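Local coordinates for C381 turret protein (Sulfolobus turreted icosahedral virus, PDB 4IND) that forms the turrets on the capsid of an archaeal virus, each chain folding into three jelly-roll domains and assembling as a pentamer, at residues Q8-Y20 and L28-Y40. Numbering follows the deposited sequence.
Sequences QSFPANAKVKYYY and LDAFVNSIFVGSY
Ala-12 and Ser-34 bring the two backbones closest, their CA atoms 3.7 Å apart, where 8-20 wraps round the turn that leads from helix 25-31 into strand 36-37. The amide of Ala-14 meets Asn-33 O at 2.8 Å, nearly in line with the carbonyl. A chi1 of -172° swings the Asn-33 carboxamide away from the backbone N and turns OD1 toward residues 8-20: Asn-13 N bonds to OD1 from above the carbonyl plane, and Asn-13 ND2 adds a weak bond. Asn-13 itself finds its stronger polar partner in Ser-57 of a second subunit. Val-37 CG2 sits over the centre of the Phe-10 ring in a CH-pi contact, 3.6 Å from the centroid, while Ser-34 O lies at the ring edge. Beyond it, Gln-8 extends along Gly-38, and water bridges Gln-8 OE1 to Ser-39 N. At the other end the Tyr-20 ring is held between Lys-17 CB on one face and the edge of Phe-31 on the opposite one, a T-shaped pair with planes at 67°. Tyr-20 OH accepts from Lys-17 N at 2.9 Å, which fixes the phenol end, and a water links that hydroxyl to Lys-15 O and Ser-34 OG. Ser-34 OG in turn donates to Ala-30 O at 2.6 Å, and Val-16 CG2 packs on Ile-35 CG2 at 3.5 Å. Strands 19-21 and 36-37 are outermost in two separate sheets of the first jelly roll, pairing with 138-147 and 67-71 respectively, so the contact links the edge strands of the two sheets through helix 25-31 and the turn after it. Residues 9-11 instead pair in parallel with a strand of the second subunit, extending the sheet across the interface.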
# COMPACT_ATOMS: atom_id res chain seq x y z
N GLN A 8 -16.19 41.54 -14.87
CA GLN A 8 -17.15 41.98 -13.85
C GLN A 8 -16.53 41.85 -12.47
O GLN A 8 -15.58 41.10 -12.29
CB GLN A 8 -18.39 41.10 -13.87
CG GLN A 8 -19.12 41.07 -15.18
CD GLN A 8 -20.28 40.12 -15.13
OE1 GLN A 8 -21.31 40.42 -14.53
NE2 GLN A 8 -20.12 38.96 -15.74
N SER A 9 -17.08 42.57 -11.49
CA SER A 9 -16.68 42.37 -10.11
C SER A 9 -17.56 41.28 -9.48
O SER A 9 -18.68 41.04 -9.91
CB SER A 9 -16.80 43.68 -9.33
OG SER A 9 -18.15 44.03 -9.17
N PHE A 10 -17.04 40.60 -8.47
CA PHE A 10 -17.84 39.60 -7.76
C PHE A 10 -17.43 39.49 -6.31
O PHE A 10 -16.23 39.58 -5.99
CB PHE A 10 -17.81 38.23 -8.47
CG PHE A 10 -16.45 37.55 -8.46
CD1 PHE A 10 -16.21 36.46 -7.65
CD2 PHE A 10 -15.43 38.01 -9.28
CE1 PHE A 10 -14.96 35.82 -7.64
CE2 PHE A 10 -14.18 37.38 -9.29
CZ PHE A 10 -13.95 36.27 -8.47
N PRO A 11 -18.41 39.27 -5.42
CA PRO A 11 -18.12 39.10 -3.99
C PRO A 11 -17.60 37.70 -3.77
O PRO A 11 -18.11 36.73 -4.38
CB PRO A 11 -19.50 39.26 -3.34
CG PRO A 11 -20.45 38.75 -4.39
CD PRO A 11 -19.85 39.19 -5.71
N ALA A 12 -16.58 37.54 -2.92
CA ALA A 12 -15.99 36.22 -2.76
C ALA A 12 -15.60 35.90 -1.32
O ALA A 12 -14.61 35.23 -1.06
CB ALA A 12 -14.79 36.05 -3.70
N ASN A 13 -16.40 36.36 -0.37
CA ASN A 13 -16.08 36.15 1.04
C ASN A 13 -16.20 34.75 1.61
O ASN A 13 -15.49 34.41 2.57
CB ASN A 13 -16.90 37.12 1.89
CG ASN A 13 -16.66 38.53 1.47
OD1 ASN A 13 -15.59 39.07 1.72
ND2 ASN A 13 -17.61 39.10 0.72
N ALA A 14 -17.09 33.94 1.05
CA ALA A 14 -17.49 32.69 1.67
C ALA A 14 -16.49 31.58 1.34
O ALA A 14 -15.90 31.56 0.26
CB ALA A 14 -18.91 32.29 1.23
N LYS A 15 -16.31 30.68 2.30
CA LYS A 15 -15.45 29.51 2.12
C LYS A 15 -15.95 28.65 0.94
O LYS A 15 -17.16 28.47 0.75
CB LYS A 15 -15.44 28.72 3.43
CG LYS A 15 -14.51 27.53 3.47
CD LYS A 15 -14.39 26.97 4.90
CE LYS A 15 -14.00 28.06 5.90
NZ LYS A 15 -13.40 27.51 7.19
N VAL A 16 -15.02 28.11 0.15
CA VAL A 16 -15.41 27.28 -1.01
C VAL A 16 -15.77 25.89 -0.49
O VAL A 16 -15.20 25.45 0.50
CB VAL A 16 -14.28 27.19 -2.08
CG1 VAL A 16 -14.59 26.12 -3.13
CG2 VAL A 16 -14.10 28.54 -2.75
N LYS A 17 -16.71 25.23 -1.15
CA LYS A 17 -17.12 23.87 -0.81
C LYS A 17 -16.62 22.96 -1.92
O LYS A 17 -16.39 23.43 -3.03
CB LYS A 17 -18.65 23.78 -0.77
CG LYS A 17 -19.36 24.71 0.20
CD LYS A 17 -20.86 24.41 0.19
CE LYS A 17 -21.65 25.36 1.09
NZ LYS A 17 -21.32 25.21 2.53
N TYR A 18 -16.48 21.67 -1.63
CA TYR A 18 -16.09 20.70 -2.67
C TYR A 18 -17.28 20.11 -3.41
O TYR A 18 -17.12 19.39 -4.40
CB TYR A 18 -15.21 19.61 -2.08
CG TYR A 18 -13.87 20.14 -1.61
CD1 TYR A 18 -12.77 20.15 -2.45
CD2 TYR A 18 -13.71 20.68 -0.34
CE1 TYR A 18 -11.54 20.63 -2.04
CE2 TYR A 18 -12.50 21.17 0.09
CZ TYR A 18 -11.41 21.15 -0.77
OH TYR A 18 -10.20 21.64 -0.36
N TYR A 19 -18.47 20.41 -2.94
CA TYR A 19 -19.68 19.98 -3.61
C TYR A 19 -20.80 20.99 -3.35
O TYR A 19 -20.99 21.42 -2.20
CB TYR A 19 -20.12 18.61 -3.14
CG TYR A 19 -21.44 18.24 -3.78
CD1 TYR A 19 -21.49 17.77 -5.09
CD2 TYR A 19 -22.63 18.38 -3.09
CE1 TYR A 19 -22.70 17.44 -5.69
CE2 TYR A 19 -23.85 18.06 -3.69
CZ TYR A 19 -23.87 17.58 -4.98
OH TYR A 19 -25.08 17.28 -5.60
N TYR A 20 -21.51 21.36 -4.41
CA TYR A 20 -22.65 22.26 -4.33
C TYR A 20 -23.83 21.62 -5.05
O TYR A 20 -23.68 21.15 -6.18
CB TYR A 20 -22.38 23.57 -5.07
CG TYR A 20 -21.24 24.42 -4.53
CD1 TYR A 20 -21.49 25.50 -3.69
CD2 TYR A 20 -19.93 24.16 -4.92
CE1 TYR A 20 -20.44 26.29 -3.20
CE2 TYR A 20 -18.87 24.91 -4.44
CZ TYR A 20 -19.15 26.00 -3.60
OH TYR A 20 -18.10 26.75 -3.13
N LEU A 28 -26.35 27.57 -2.75
CA LEU A 28 -26.38 28.63 -3.74
C LEU A 28 -25.83 29.92 -3.11
O LEU A 28 -25.00 30.62 -3.71
CB LEU A 28 -27.82 28.87 -4.23
CG LEU A 28 -27.99 30.02 -5.22
CD1 LEU A 28 -27.15 29.71 -6.45
CD2 LEU A 28 -29.46 30.22 -5.60
N ASP A 29 -26.28 30.22 -1.90
CA ASP A 29 -25.81 31.45 -1.22
C ASP A 29 -24.29 31.49 -1.11
O ASP A 29 -23.67 32.53 -1.30
CB ASP A 29 -26.43 31.58 0.17
CG ASP A 29 -27.92 31.85 0.14
OD1 ASP A 29 -28.49 32.13 -0.95
OD2 ASP A 29 -28.53 31.77 1.23
N ALA A 30 -23.68 30.35 -0.80
CA ALA A 30 -22.23 30.30 -0.70
C ALA A 30 -21.60 30.46 -2.08
O ALA A 30 -20.66 31.23 -2.26
CB ALA A 30 -21.79 29.00 -0.05
N PHE A 31 -22.13 29.71 -3.06
CA PHE A 31 -21.64 29.69 -4.44
C PHE A 31 -21.52 31.10 -5.02
O PHE A 31 -20.51 31.45 -5.63
CB PHE A 31 -22.61 28.83 -5.28
CG PHE A 31 -22.14 28.53 -6.68
CD1 PHE A 31 -21.12 27.63 -6.91
CD2 PHE A 31 -22.81 29.09 -7.79
CE1 PHE A 31 -20.72 27.31 -8.23
CE2 PHE A 31 -22.42 28.80 -9.08
CZ PHE A 31 -21.38 27.91 -9.31
N VAL A 32 -22.54 31.92 -4.83
CA VAL A 32 -22.56 33.27 -5.40
C VAL A 32 -21.92 34.32 -4.46
O VAL A 32 -22.07 35.52 -4.66
CB VAL A 32 -23.98 33.66 -5.84
CG1 VAL A 32 -24.54 32.60 -6.77
CG2 VAL A 32 -24.91 33.87 -4.62
N ASN A 33 -21.23 33.86 -3.42
CA ASN A 33 -20.39 34.74 -2.58
C ASN A 33 -19.00 34.10 -2.47
O ASN A 33 -18.33 34.21 -1.44
CB ASN A 33 -21.02 34.91 -1.20
CG ASN A 33 -20.31 35.97 -0.35
OD1 ASN A 33 -19.54 36.81 -0.85
ND2 ASN A 33 -20.57 35.94 0.96
N SER A 34 -18.57 33.43 -3.52
CA SER A 34 -17.24 32.81 -3.48
C SER A 34 -16.65 32.60 -4.85
O SER A 34 -15.55 33.09 -5.14
CB SER A 34 -17.29 31.49 -2.72
OG SER A 34 -18.28 30.64 -3.26
N ILE A 35 -17.36 31.88 -5.71
CA ILE A 35 -16.78 31.46 -6.98
C ILE A 35 -17.60 31.76 -8.25
O ILE A 35 -17.13 31.55 -9.35
CB ILE A 35 -16.41 29.97 -6.96
CG1 ILE A 35 -17.65 29.08 -6.82
CG2 ILE A 35 -15.42 29.68 -5.82
CD1 ILE A 35 -17.34 27.57 -6.89
N PHE A 36 -18.81 32.28 -8.08
CA PHE A 36 -19.65 32.59 -9.23
C PHE A 36 -19.57 34.07 -9.61
O PHE A 36 -19.69 34.94 -8.75
CB PHE A 36 -21.11 32.15 -8.98
CG PHE A 36 -22.02 32.36 -10.17
CD1 PHE A 36 -22.01 31.47 -11.23
CD2 PHE A 36 -22.88 33.44 -10.21
CE1 PHE A 36 -22.85 31.65 -12.32
CE2 PHE A 36 -23.73 33.65 -11.29
CZ PHE A 36 -23.72 32.74 -12.35
N VAL A 37 -19.36 34.34 -10.90
CA VAL A 37 -19.23 35.69 -11.41
C VAL A 37 -20.41 35.94 -12.33
O VAL A 37 -20.65 35.18 -13.27
CB VAL A 37 -17.90 35.87 -12.20
CG1 VAL A 37 -17.73 37.32 -12.68
CG2 VAL A 37 -16.71 35.41 -11.36
N GLY A 38 -21.15 37.02 -12.06
CA GLY A 38 -22.28 37.40 -12.89
C GLY A 38 -23.60 37.31 -12.14
O GLY A 38 -23.62 37.10 -10.94
N SER A 39 -24.69 37.48 -12.87
CA SER A 39 -26.03 37.41 -12.29
C SER A 39 -26.65 36.05 -12.55
O SER A 39 -26.16 35.26 -13.36
CB SER A 39 -26.91 38.51 -12.89
OG SER A 39 -26.44 39.79 -12.53
N TYR A 40 -27.75 35.75 -11.85
CA TYR A 40 -28.50 34.54 -12.13
C TYR A 40 -29.96 34.81 -11.89
O TYR A 40 -30.32 35.78 -11.24
CB TYR A 40 -28.01 33.38 -11.29
CG TYR A 40 -28.38 33.48 -9.84
CD1 TYR A 40 -29.60 32.99 -9.38
CD2 TYR A 40 -27.51 34.06 -8.92
CE1 TYR A 40 -29.94 33.07 -8.04
CE2 TYR A 40 -27.84 34.15 -7.59
CZ TYR A 40 -29.05 33.64 -7.15
OH TYR A 40 -29.39 33.72 -5.82
O HOH W 1 -24.01 39.64 -15.24
O HOH W 2 -20.84 39.09 -10.11
O HOH W 3 -19.29 34.78 -5.96
O HOH W 4 -18.72 28.57 -1.39